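PDB 5TEA: inorganic pyrophosphatase from Neisseria gonorrhoeae, which probably catalyses the magnesium-dependent hydrolysis of inorganic pyrophosphate to two phosphate ions, working as a homohexamer. Local coordinates for residues Q87-A90 with T91-L95; S133-P136 with Q137-K141. All coordinates share one frame; numbering follows the deposited sequence. Where two conformers were deposited one is given.

Interaction 1: residues Q87-A90 with T91-L95; sequences QPLA and TGVFL
From A90 to V93 the backbone makes a type II β turn, with T91 and G92 at its two corners, and so brings the extended residues before it back alongside the start of the following strand. The carbonyl of A90 points into the bend but is not bonded to V93 N; instead it accepts a hydrogen bond from the side-chain amide of N30, and the backbone of G92 and V93 is bonded to N30 as well. N30 of strand 25-32 thus bonds to three of the four turn residues. G92 takes a positive phi of 104°, where a side chain would press against the carbonyl oxygen of T91.

L89 and V93 face each other across the bend, and V93 CG2 does nearly all the touching. It lies 3.6 Å from L89 CG, with both methyls of L89 close behind: CD1 at 3.9 Å and CD2 at 3.8 Å from V93 CG2. With CG1 opposite the carbonyl carbon (chi1 -55°), CG2 is left between the backbone N and the carbonyl carbon of V93, from where it also reaches A90 O at 3.6 Å. L89 contributes its forked end, because CG stands opposite the backbone N (chi1 -160°) and carries the branch toward the returning chain. Two residues beyond V93, L95 CD2 meets L89 CD2 at 4.1 Å, a looser methyl-to-methyl touch. T91 turns outward, its OG1 bonded to E31 O.

The turn ends the loop that leads from strand 80-83 into strand 94-107. L89 and L95 both pack on L83 of the former, L95 pairs through its backbone with V28 of strand 25-32, and F94 and L95 form a parallel ladder with a strand of a second subunit, carrying the sheet across the interface.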
loop_
_atom_site.group_PDB
_atom_site.type_symbol
_atom_site.label_atom_id
_atom_site.label_comp_id
_atom_site.label_asym_id
_atom_site.label_seq_id
_atom_site.Cartn_x
_atom_site.Cartn_y
_atom_site.Cartn_z
ATOM N N GLN B 87 3.747 -8.278 9.089
ATOM C CA GLN B 87 3.810 -7.015 8.386
ATOM C C GLN B 87 5.236 -6.459 8.408
ATOM O O GLN B 87 5.935 -6.589 9.420
ATOM C CB GLN B 87 2.825 -6.008 9.014
ATOM C CG GLN B 87 1.338 -6.398 8.836
ATOM C CD GLN B 87 0.779 -7.287 9.952
ATOM O OE1 GLN B 87 1.290 -7.305 11.076
ATOM N NE2 GLN B 87 -0.294 -8.016 9.643
ATOM N N PRO B 88 5.699 -5.848 7.317
ATOM C CA PRO B 88 7.108 -5.416 7.258
ATOM C C PRO B 88 7.487 -4.430 8.360
ATOM O O PRO B 88 6.693 -3.579 8.775
ATOM C CB PRO B 88 7.227 -4.767 5.868
ATOM C CG PRO B 88 6.127 -5.368 5.067
ATOM C CD PRO B 88 4.998 -5.636 6.036
ATOM N N LEU B 89 8.726 -4.562 8.829
ATOM C CA LEU B 89 9.322 -3.641 9.783
ATOM C C LEU B 89 10.141 -2.567 9.070
ATOM O O LEU B 89 10.819 -2.847 8.081
ATOM C CB LEU B 89 10.202 -4.437 10.755
ATOM C CG LEU B 89 10.561 -3.829 12.099
ATOM C CD1 LEU B 89 9.300 -3.430 12.844
ATOM C CD2 LEU B 89 11.414 -4.809 12.925
ATOM N N ALA B 90 10.084 -1.333 9.578
ATOM C CA ALA B 90 10.831 -0.235 8.964
ATOM C C ALA B 90 12.335 -0.319 9.239
ATOM O O ALA B 90 12.781 -0.824 10.276
ATOM C CB ALA B 90 10.308 1.113 9.463
ATOM N N THR B 91 13.116 0.227 8.307
ATOM C CA THR B 91 14.557 0.384 8.505
ATOM C C THR B 91 14.841 1.218 9.748
ATOM O O THR B 91 14.240 2.274 9.951
ATOM C CB THR B 91 15.197 1.079 7.290
ATOM O OG1 THR B 91 15.027 0.289 6.108
ATOM C CG2 THR B 91 16.687 1.376 7.532
ATOM N N GLY B 92 15.773 0.757 10.579
ATOM C CA GLY B 92 16.327 1.593 11.619
ATOM C C GLY B 92 15.824 1.310 13.017
ATOM O O GLY B 92 16.381 1.865 13.967
ATOM N N VAL B 93 14.803 0.505 13.187
ATOM C CA VAL B 93 14.346 0.166 14.532
ATOM C C VAL B 93 15.079 -1.085 14.992
ATOM O O VAL B 93 15.440 -1.954 14.195
ATOM C CB VAL B 93 12.815 -0.035 14.602
ATOM C CG1 VAL B 93 12.075 1.194 14.076
ATOM C CG2 VAL B 93 12.396 -1.292 13.862
ATOM N N PHE B 94 15.331 -1.169 16.294
ATOM C CA PHE B 94 15.911 -2.369 16.871
ATOM C C PHE B 94 14.884 -3.020 17.788
ATOM O O PHE B 94 13.912 -2.388 18.205
ATOM C CB PHE B 94 17.208 -2.067 17.626
ATOM C CG PHE B 94 16.998 -1.490 19.004
ATOM C CD1 PHE B 94 16.832 -0.122 19.181
ATOM C CD2 PHE B 94 16.977 -2.310 20.118
ATOM C CE1 PHE B 94 16.640 0.415 20.448
ATOM C CE2 PHE B 94 16.771 -1.773 21.392
ATOM C CZ PHE B 94 16.617 -0.416 21.550
ATOM N N LEU B 95 15.099 -4.302 18.083
ATOM C CA LEU B 95 14.147 -5.061 18.886
ATOM C C LEU B 95 14.851 -6.224 19.572
ATOM O O LEU B 95 15.890 -6.709 19.116
ATOM C CB LEU B 95 12.994 -5.599 18.035
ATOM C CG LEU B 95 13.329 -6.767 17.081
ATOM C CD1 LEU B 95 12.052 -7.527 16.748
ATOM C CD2 LEU B 95 13.982 -6.265 15.794
#

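Interaction 2: residues S133-P136 with Q137-K141; sequences SDLP and QQLIK
P136 and Q137 meet at the start of helix 137-149, where P136 is the N-cap residue and the chain changes from a short 3-10 segment and loop into the α-helix. The side chain of Q137 folds back over this junction. Its CB lies 3.7 Å from P136 C; CG, anti to its own carbonyl carbon (chi1 -63°), passes the same P136 C at 4.1 Å. The bend at chi2 then turns CD backward along the preceding chain to 3.9 Å from L135 O, and NE2 completes the loop with a 2.8 Å hydrogen bond to L135 O. That carbonyl lies close to the amide plane of Q137, whereas NE2 sits above the carbonyl plane of L135. NE2 also rests against S133 CA and donates to L132 O, so two backbone carbonyls fix the rotation of the amide.

Across the same junction, L135 CD1 meets I140 CD1 at 3.7 Å, the two side chains crossing at about a right angle. L139 CD2 is a more distant neighbour of the same methyl, and L135 also packs on Y129. Other subunits reach the start of the helix: Q138 NE2 donates to R123 O of a neighbouring subunit, and K141 NZ to L153 O of yet another.

The carbonyl of the N-cap residue serves two amides. P136 O accepts from L139 N at 2.9 Å with a bent N-H···O angle of 131°, and weakly from I140 N at 3.4 Å, along a straighter line of 158°.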
loop_
_atom_site.group_PDB
_atom_site.type_symbol
_atom_site.label_atom_id
_atom_site.label_comp_id
_atom_site.label_asym_id
_atom_site.label_seq_id
_atom_site.Cartn_x
_atom_site.Cartn_y
_atom_site.Cartn_z
ATOM N N SER B 133 10.413 -25.488 12.546
ATOM C CA SER B 133 9.308 -26.379 12.202
ATOM C C SER B 133 7.948 -25.771 12.532
ATOM O O SER B 133 6.925 -26.274 12.048
ATOM C CB SER B 133 9.467 -27.708 12.938
ATOM O OG SER B 133 9.072 -27.536 14.289
ATOM N N ASP B 134 7.907 -24.724 13.370
ATOM C CA ASP B 134 6.638 -24.046 13.641
ATOM C C ASP B 134 6.184 -23.210 12.449
ATOM O O ASP B 134 4.986 -22.956 12.300
ATOM C CB ASP B 134 6.749 -23.142 14.865
ATOM C CG ASP B 134 6.921 -23.919 16.154
ATOM O OD1 ASP B 134 6.599 -25.136 16.169
ATOM O OD2 ASP B 134 7.376 -23.296 17.129
ATOM N N LEU B 135 7.120 -22.758 11.624
ATOM C CA LEU B 135 6.774 -21.983 10.432
ATOM C C LEU B 135 6.189 -22.899 9.362
ATOM O O LEU B 135 6.487 -24.092 9.331
ATOM C CB LEU B 135 8.024 -21.293 9.874
ATOM C CG LEU B 135 8.758 -20.299 10.762
ATOM C CD1 LEU B 135 10.031 -19.805 10.081
ATOM C CD2 LEU B 135 7.833 -19.144 11.081
ATOM N N PRO B 136 5.363 -22.368 8.453
ATOM C CA PRO B 136 4.988 -23.168 7.281
ATOM C C PRO B 136 6.248 -23.546 6.517
ATOM O O PRO B 136 7.108 -22.704 6.244
ATOM C CB PRO B 136 4.077 -22.240 6.459
ATOM C CG PRO B 136 3.935 -20.989 7.223
ATOM C CD PRO B 136 4.615 -21.108 8.553
ATOM N N GLN B 137 6.371 -24.831 6.206
ATOM C CA GLN B 137 7.602 -25.288 5.585
ATOM C C GLN B 137 7.749 -24.715 4.184
ATOM O O GLN B 137 8.873 -24.542 3.710
ATOM C CB GLN B 137 7.638 -26.814 5.594
ATOM C CG GLN B 137 7.664 -27.363 7.029
ATOM C CD GLN B 137 8.859 -26.843 7.849
ATOM O OE1 GLN B 137 9.945 -27.427 7.803
ATOM N NE2 GLN B 137 8.661 -25.739 8.591
ATOM N N GLN B 138 6.637 -24.352 3.548
ATOM C CA GLN B 138 6.708 -23.678 2.254
ATOM C C GLN B 138 7.333 -22.285 2.371
ATOM O O GLN B 138 7.954 -21.798 1.413
ATOM C CB GLN B 138 5.306 -23.605 1.645
ATOM C CG GLN B 138 5.234 -23.082 0.216
ATOM C CD GLN B 138 5.566 -24.144 -0.831
ATOM O OE1 GLN B 138 6.241 -25.135 -0.538
ATOM N NE2 GLN B 138 5.066 -23.949 -2.060
ATOM N N LEU B 139 7.181 -21.619 3.519
ATOM C CA LEU B 139 7.875 -20.343 3.684
ATOM C C LEU B 139 9.381 -20.559 3.723
ATOM O O LEU B 139 10.144 -19.799 3.123
ATOM C CB LEU B 139 7.414 -19.626 4.955
ATOM C CG LEU B 139 8.284 -18.425 5.367
ATOM C CD1 LEU B 139 8.173 -17.290 4.333
ATOM C CD2 LEU B 139 7.938 -17.927 6.753
ATOM N N ILE B 140 9.821 -21.595 4.432
ATOM C CA ILE B 140 11.242 -21.925 4.442
ATOM C C ILE B 140 11.731 -22.199 3.021
ATOM O O ILE B 140 12.784 -21.709 2.605
ATOM C CB ILE B 140 11.506 -23.128 5.364
ATOM C CG1 ILE B 140 10.964 -22.884 6.783
ATOM C CG2 ILE B 140 12.998 -23.436 5.387
ATOM C CD1 ILE B 140 11.738 -21.875 7.573
ATOM N N LYS B 141 10.978 -22.987 2.257
ATOM C CA LYS B 141 11.419 -23.297 0.897
ATOM C C LYS B 141 11.498 -22.041 0.029
ATOM O O LYS B 141 12.362 -21.956 -0.860
ATOM C CB LYS B 141 10.483 -24.319 0.252
ATOM C CG LYS B 141 10.376 -25.640 0.986
ATOM C CD LYS B 141 10.379 -26.820 0.018
ATOM C CE LYS B 141 9.596 -26.506 -1.258
ATOM N NZ LYS B 141 9.680 -27.596 -2.289
#

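Overall arrangement
Along the chain the two contacts come in series, neither nesting nor crossing. Interaction 1 comes first and closes the loop between strands 80-83 and 94-107, sending the chain into the long strand that pairs with 25-32, 110-119 and 159-165. After strand 110-119 the chain leaves the sheet, and interaction 2 ends the loop that follows by starting helix 137-149. Their centres lie 22 Å apart and their nearest atoms about 11 Å, so they do not touch. Each also borders other copies in the hexamer: residues 87-95 meet a neighbouring subunit, F94 and L95 through the extended sheet and Q87 and L89 by packing, residues 133-141 two further subunits through the helix start.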